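Long-range contact in beta-lactamase (Burkholderia cenocepacia, PDB 5E2G), which probably hydrolyses beta-lactams to substituted beta-amino acids, as a serine hydrolase of the class C beta-lactamase family: residues 67-81 and 163-177. Sequence-based numbering, arbitrary orientation. Where two conformers were deposited one is given.
Sequences LTATLASDAQEGGEL and AMHQDFATLMEQRLF
In the helical region of the beta-lactamase fold, Leu71 of helix 64-77 enters a knobs-into-holes socket made by Met164, Phe168, Leu171 and Met172. With its CG anti to the backbone N (chi1 -174°), Leu71 reaches across so that CD2 lies 4.0 Å from Leu171 CB, while its CG meets the selenium of selenomethionine Met164 at 3.9 Å. That selenium also rests on the methyl of Ala75, whose CB is 3.7 Å from Met164 SE. Further back along the helix, the bent chain of Met172, likewise selenomethionine, brings CE to within 3.6 Å of Leu67 CB, and Leu176 CD2 fills in beside the same residue. Thr68 OG1 faces the edge of the Phe168 ring near CZ, yet its hydrogen bond goes to Pro218 O.

The helical segments 67-77 and 168-177 cross at 71°, their axes 10.7 Å apart at closest approach. The SxxK motif of this family, probably Ser62 and Lys65 here, lies at the N-terminal start of helix 64-77, with Ser62 just ahead of its first turn; helix 168-180 therefore packs on the turns that follow the probable nucleophile.

One side of the interface is charged. Arg175, extended from CG to NE, sends NH2 to Asp74 OD2 in a nearly straight hydrogen bond of 3.1 Å that is part of a salt bridge; the oxygen lies in the guanidinium plane, although the two flat groups are turned 56° apart. Arg245 shares that oxygen and also pairs with Glu80 OE2. Beyond the Schellman turn at Gly79, one water donates to both Glu80 O and Ala163 O, each at 2.7 Å.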
loop_
_atom_site.group_PDB
_atom_site.type_symbol
_atom_site.label_atom_id
_atom_site.label_comp_id
_atom_site.label_asym_id
_atom_site.label_seq_id
_atom_site.Cartn_x
_atom_site.Cartn_y
_atom_site.Cartn_z
ATOM N N LEU A 67 -1.034 5.041 -1.081
ATOM C CA LEU A 67 -1.817 6.243 -1.355
ATOM C C LEU A 67 -1.265 7.437 -0.597
ATOM O O LEU A 67 -1.213 8.549 -1.134
ATOM C CB LEU A 67 -3.285 6.003 -1.000
ATOM C CG LEU A 67 -3.937 4.975 -1.930
ATOM C CD1 LEU A 67 -5.040 4.202 -1.222
ATOM C CD2 LEU A 67 -4.466 5.662 -3.178
ATOM N N THR A 68 -0.840 7.215 0.646
ATOM C CA THR A 68 -0.131 8.249 1.391
ATOM C C THR A 68 1.116 8.711 0.644
ATOM O O THR A 68 1.372 9.914 0.530
ATOM C CB THR A 68 0.235 7.721 2.775
ATOM O OG1 THR A 68 -0.956 7.295 3.451
ATOM C CG2 THR A 68 0.905 8.804 3.590
ATOM N N ALA A 69 1.907 7.765 0.127
ATOM C CA ALA A 69 3.092 8.129 -0.645
ATOM C C ALA A 69 2.725 8.970 -1.861
ATOM O O ALA A 69 3.439 9.913 -2.212
ATOM C CB ALA A 69 3.840 6.869 -1.078
ATOM N N THR A 70 1.611 8.643 -2.518
ATOM C CA THR A 70 1.186 9.419 -3.675
ATOM C C THR A 70 0.851 10.847 -3.277
ATOM O O THR A 70 1.199 11.798 -3.988
ATOM C CB THR A 70 -0.015 8.748 -4.333
ATOM O OG1 THR A 70 0.345 7.416 -4.705
ATOM C CG2 THR A 70 -0.449 9.515 -5.575
ATOM N N LEU A 71 0.172 11.016 -2.142
ATOM C CA LEU A 71 -0.151 12.351 -1.651
ATOM C C LEU A 71 1.113 13.155 -1.370
ATOM O O LEU A 71 1.207 14.333 -1.741
ATOM C CB LEU A 71 -1.012 12.245 -0.395
ATOM C CG LEU A 71 -1.522 13.581 0.127
ATOM C CD1 LEU A 71 -2.649 14.096 -0.749
ATOM C CD2 LEU A 71 -1.951 13.444 1.576
ATOM N N ALA A 72 2.097 12.529 -0.710
ATOM C CA ALA A 72 3.353 13.206 -0.409
ATOM C C ALA A 72 4.094 13.557 -1.684
ATOM O O ALA A 72 4.700 14.627 -1.788
ATOM C CB ALA A 72 4.223 12.332 0.492
ATOM N N SER A 73 4.049 12.658 -2.666
ATOM C CA SER A 73 4.643 12.917 -3.968
ATOM C C SER A 73 3.953 14.090 -4.653
ATOM O O SER A 73 4.605 14.914 -5.305
ATOM C CB SER A 73 4.557 11.645 -4.813
ATOM O OG SER A 73 5.269 11.763 -6.021
ATOM N N ASP A 74 2.637 14.203 -4.489
ATOM C CA ASP A 74 1.935 15.333 -5.083
ATOM C C ASP A 74 2.327 16.651 -4.421
ATOM O O ASP A 74 2.582 17.644 -5.110
ATOM C CB ASP A 74 0.433 15.129 -5.002
ATOM C CG ASP A 74 -0.304 16.189 -5.754
ATOM O OD1 ASP A 74 -0.368 16.080 -7.001
ATOM O OD2 ASP A 74 -0.824 17.127 -5.107
ATOM N N ALA A 75 2.351 16.687 -3.085
ATOM C CA ALA A 75 2.859 17.861 -2.384
ATOM C C ALA A 75 4.246 18.246 -2.885
ATOM O O ALA A 75 4.520 19.424 -3.135
ATOM C CB ALA A 75 2.887 17.598 -0.879
ATOM N N GLN A 76 5.132 17.262 -3.046
ATOM C CA GLN A 76 6.463 17.551 -3.564
ATOM C C GLN A 76 6.373 18.180 -4.945
ATOM O O GLN A 76 7.085 19.146 -5.242
ATOM C CB GLN A 76 7.295 16.266 -3.593
ATOM C CG GLN A 76 8.795 16.474 -3.703
ATOM C CD GLN A 76 9.248 16.668 -5.132
ATOM O OE1 GLN A 76 8.621 16.162 -6.062
ATOM N NE2 GLN A 76 10.337 17.409 -5.320
ATOM N N GLU A 77 5.468 17.663 -5.789
ATOM C CA GLU A 77 5.325 18.176 -7.149
ATOM C C GLU A 77 4.835 19.614 -7.154
ATOM O O GLU A 77 5.161 20.380 -8.067
ATOM C CB GLU A 77 4.363 17.304 -7.960
ATOM C CG GLU A 77 4.972 16.030 -8.537
ATOM C CD GLU A 77 6.207 16.287 -9.392
ATOM O OE1 GLU A 77 7.304 15.861 -8.977
ATOM O OE2 GLU A 77 6.083 16.926 -10.465
ATOM N N GLY A 78 4.044 19.995 -6.163
ATOM C CA GLY A 78 3.580 21.361 -6.076
ATOM C C GLY A 78 4.461 22.282 -5.267
ATOM O O GLY A 78 4.061 23.412 -4.973
ATOM N N GLY A 79 5.651 21.833 -4.894
ATOM C CA GLY A 79 6.558 22.656 -4.123
ATOM C C GLY A 79 6.175 22.849 -2.678
ATOM O O GLY A 79 6.782 23.682 -2.000
ATOM N N GLU A 80 5.183 22.112 -2.178
ATOM C CA GLU A 80 4.762 22.311 -0.801
ATOM C C GLU A 80 5.669 21.597 0.178
ATOM O O GLU A 80 5.679 21.946 1.362
ATOM C CB GLU A 80 3.319 21.860 -0.643
ATOM C CG GLU A 80 2.461 22.385 -1.776
ATOM C CD GLU A 80 0.995 22.144 -1.560
ATOM O OE1 GLU A 80 0.463 22.621 -0.536
ATOM O OE2 GLU A 80 0.373 21.471 -2.415
ATOM N N LEU A 81 6.438 20.619 -0.296
ATOM C CA LEU A 81 7.450 19.973 0.523
ATOM C C LEU A 81 8.564 19.457 -0.372
ATOM O O LEU A 81 8.431 19.376 -1.594
ATOM C CB LEU A 81 6.867 18.830 1.367
ATOM C CG LEU A 81 6.220 17.616 0.696
ATOM C CD1 LEU A 81 7.234 16.593 0.180
ATOM C CD2 LEU A 81 5.269 16.968 1.678
ATOM N N ALA A 163 2.437 20.063 5.737
ATOM C CA ALA A 163 2.943 20.849 4.620
ATOM C C ALA A 163 1.823 21.317 3.700
ATOM O O ALA A 163 1.905 22.414 3.137
ATOM C CB ALA A 163 3.971 20.030 3.836
HETATM N N MSE A 164 0.766 20.522 3.541
HETATM C CA MSE A 164 -0.312 20.888 2.625
HETATM C C MSE A 164 -1.428 21.703 3.275
HETATM O O MSE A 164 -2.423 22.012 2.629
HETATM C CB MSE A 164 -0.897 19.636 1.985
HETATM C CG MSE A 164 0.116 18.881 1.145
HETATM SE SE MSE A 164 -0.671 17.393 0.185
HETATM C CE MSE A 164 -1.341 18.377 -1.370
ATOM N N HIS A 165 -1.255 22.049 4.550
ATOM C CA HIS A 165 -2.185 22.923 5.261
ATOM C C HIS A 165 -3.589 22.330 5.282
ATOM O O HIS A 165 -4.577 23.012 4.996
ATOM C CB HIS A 165 -2.207 24.320 4.644
ATOM C CG HIS A 165 -0.856 24.820 4.262
ATOM N ND1 HIS A 165 0.069 25.239 5.192
ATOM C CD2 HIS A 165 -0.263 24.949 3.051
ATOM C CE1 HIS A 165 1.173 25.616 4.571
ATOM N NE2 HIS A 165 0.996 25.449 3.271
ATOM N N GLN A 166 -3.679 21.045 5.628
ATOM C CA GLN A 166 -4.987 20.412 5.676
ATOM C C GLN A 166 -4.970 19.236 6.646
ATOM O O GLN A 166 -3.913 18.714 7.012
ATOM C CB GLN A 166 -5.432 19.977 4.274
ATOM C CG GLN A 166 -6.861 19.441 4.187
ATOM C CD GLN A 166 -7.907 20.409 4.726
ATOM O OE1 GLN A 166 -8.300 20.348 5.891
ATOM N NE2 GLN A 166 -8.379 21.291 3.866
ATOM N N ASP A 167 -6.176 18.894 7.106
ATOM C CA ASP A 167 -6.476 17.633 7.771
ATOM C C ASP A 167 -6.089 16.457 6.880
ATOM O O ASP A 167 -6.303 16.486 5.667
ATOM C CB ASP A 167 -7.979 17.626 8.092
ATOM C CG ASP A 167 -8.474 16.324 8.687
ATOM O OD1 ASP A 167 -8.189 16.051 9.876
ATOM O OD2 ASP A 167 -9.210 15.602 7.978
ATOM N N PHE A 168 -5.505 15.413 7.478
ATOM C CA PHE A 168 -5.039 14.286 6.669
ATOM C C PHE A 168 -6.195 13.584 5.952
ATOM O O PHE A 168 -6.176 13.427 4.723
ATOM C CB PHE A 168 -4.261 13.274 7.512
ATOM C CG PHE A 168 -3.874 12.054 6.730
ATOM C CD1 PHE A 168 -2.776 12.084 5.884
ATOM C CD2 PHE A 168 -4.648 10.903 6.778
ATOM C CE1 PHE A 168 -2.426 10.971 5.120
ATOM C CE2 PHE A 168 -4.311 9.793 6.022
ATOM C CZ PHE A 168 -3.199 9.831 5.186
ATOM N N ALA A 169 -7.200 13.119 6.711
ATOM C CA ALA A 169 -8.301 12.362 6.108
ATOM C C ALA A 169 -9.030 13.170 5.041
ATOM O O ALA A 169 -9.492 12.605 4.041
ATOM C CB ALA A 169 -9.283 11.896 7.188
ATOM N N THR A 170 -9.124 14.491 5.229
ATOM C CA THR A 170 -9.722 15.370 4.226
ATOM C C THR A 170 -8.912 15.376 2.935
ATOM O O THR A 170 -9.474 15.360 1.838
ATOM C CB THR A 170 -9.838 16.783 4.800
ATOM O OG1 THR A 170 -10.664 16.748 5.969
ATOM C CG2 THR A 170 -10.430 17.742 3.781
ATOM N N LEU A 171 -7.586 15.411 3.044
ATOM C CA LEU A 171 -6.737 15.377 1.857
ATOM C C LEU A 171 -6.926 14.090 1.069
ATOM O O LEU A 171 -6.833 14.091 -0.158
ATOM C CB LEU A 171 -5.274 15.526 2.257
ATOM C CG LEU A 171 -4.771 16.914 2.652
ATOM C CD1 LEU A 171 -3.426 16.816 3.346
ATOM C CD2 LEU A 171 -4.690 17.800 1.422
HETATM N N MSE A 172 -7.189 12.986 1.749
HETATM C CA MSE A 172 -7.354 11.718 1.066
HETATM C C MSE A 172 -8.721 11.629 0.377
HETATM O O MSE A 172 -8.815 11.240 -0.784
HETATM C CB MSE A 172 -7.173 10.576 2.057
HETATM C CG MSE A 172 -5.800 10.549 2.697
HETATM SE SE MSE A 172 -4.348 10.029 1.487
HETATM C CE MSE A 172 -4.463 8.101 1.730
ATOM N N GLU A 173 -9.779 12.010 1.091
ATOM C CA GLU A 173 -11.133 11.820 0.585
ATOM C C GLU A 173 -11.621 12.957 -0.312
ATOM O O GLU A 173 -12.445 12.717 -1.202
ATOM C CB GLU A 173 -12.085 11.612 1.770
ATOM C CG GLU A 173 -11.637 10.441 2.667
ATOM C CD GLU A 173 -12.628 10.064 3.764
ATOM O OE1 GLU A 173 -13.445 10.916 4.182
ATOM O OE2 GLU A 173 -12.590 8.900 4.208
ATOM N N GLN A 174 -11.134 14.180 -0.124
ATOM C CA GLN A 174 -11.584 15.302 -0.936
ATOM C C GLN A 174 -10.585 15.702 -2.011
ATOM O O GLN A 174 -10.895 16.576 -2.827
ATOM C CB GLN A 174 -11.889 16.519 -0.050
ATOM C CG GLN A 174 -12.805 16.233 1.126
ATOM C CD GLN A 174 -14.145 15.654 0.705
ATOM O OE1 GLN A 174 -14.677 15.985 -0.358
ATOM N NE2 GLN A 174 -14.696 14.779 1.537
ATOM N N ARG A 175 -9.398 15.096 -2.026
ATOM C CA ARG A 175 -8.358 15.464 -2.974
ATOM C C ARG A 175 -7.893 14.238 -3.738
ATOM O O ARG A 175 -8.183 14.107 -4.926
ATOM C CB ARG A 175 -7.185 16.113 -2.244
ATOM C CG ARG A 175 -6.329 17.052 -3.065
ATOM C CD ARG A 175 -5.042 17.524 -2.316
ATOM N NE ARG A 175 -3.959 17.949 -3.207
ATOM C CZ ARG A 175 -3.951 19.073 -3.919
ATOM N NH1 ARG A 175 -4.983 19.906 -3.867
ATOM N NH2 ARG A 175 -2.913 19.354 -4.698
ATOM N N LEU A 176 -7.183 13.326 -3.071
ATOM C CA LEU A 176 -6.525 12.235 -3.788
ATOM C C LEU A 176 -7.534 11.282 -4.421
ATOM O O LEU A 176 -7.496 11.045 -5.633
ATOM C CB LEU A 176 -5.583 11.473 -2.853
ATOM C CG LEU A 176 -4.827 10.326 -3.534
ATOM C CD1 LEU A 176 -3.912 10.866 -4.614
ATOM C CD2 LEU A 176 -4.040 9.468 -2.559
ATOM N N PHE A 177 -8.433 10.709 -3.607
ATOM C CA PHE A 177 -9.359 9.688 -4.098
ATOM C C PHE A 177 -10.218 10.179 -5.255
ATOM O O PHE A 177 -10.266 9.493 -6.288
ATOM C CB PHE A 177 -10.241 9.178 -2.952
ATOM C CG PHE A 177 -9.484 8.545 -1.809
ATOM C CD1 PHE A 177 -8.175 8.101 -1.960
ATOM C CD2 PHE A 177 -10.100 8.386 -0.575
ATOM C CE1 PHE A 177 -7.501 7.517 -0.912
ATOM C CE2 PHE A 177 -9.431 7.804 0.477
ATOM C CZ PHE A 177 -8.132 7.368 0.310
HETATM O O HOH W 1 4.167 23.761 2.726
#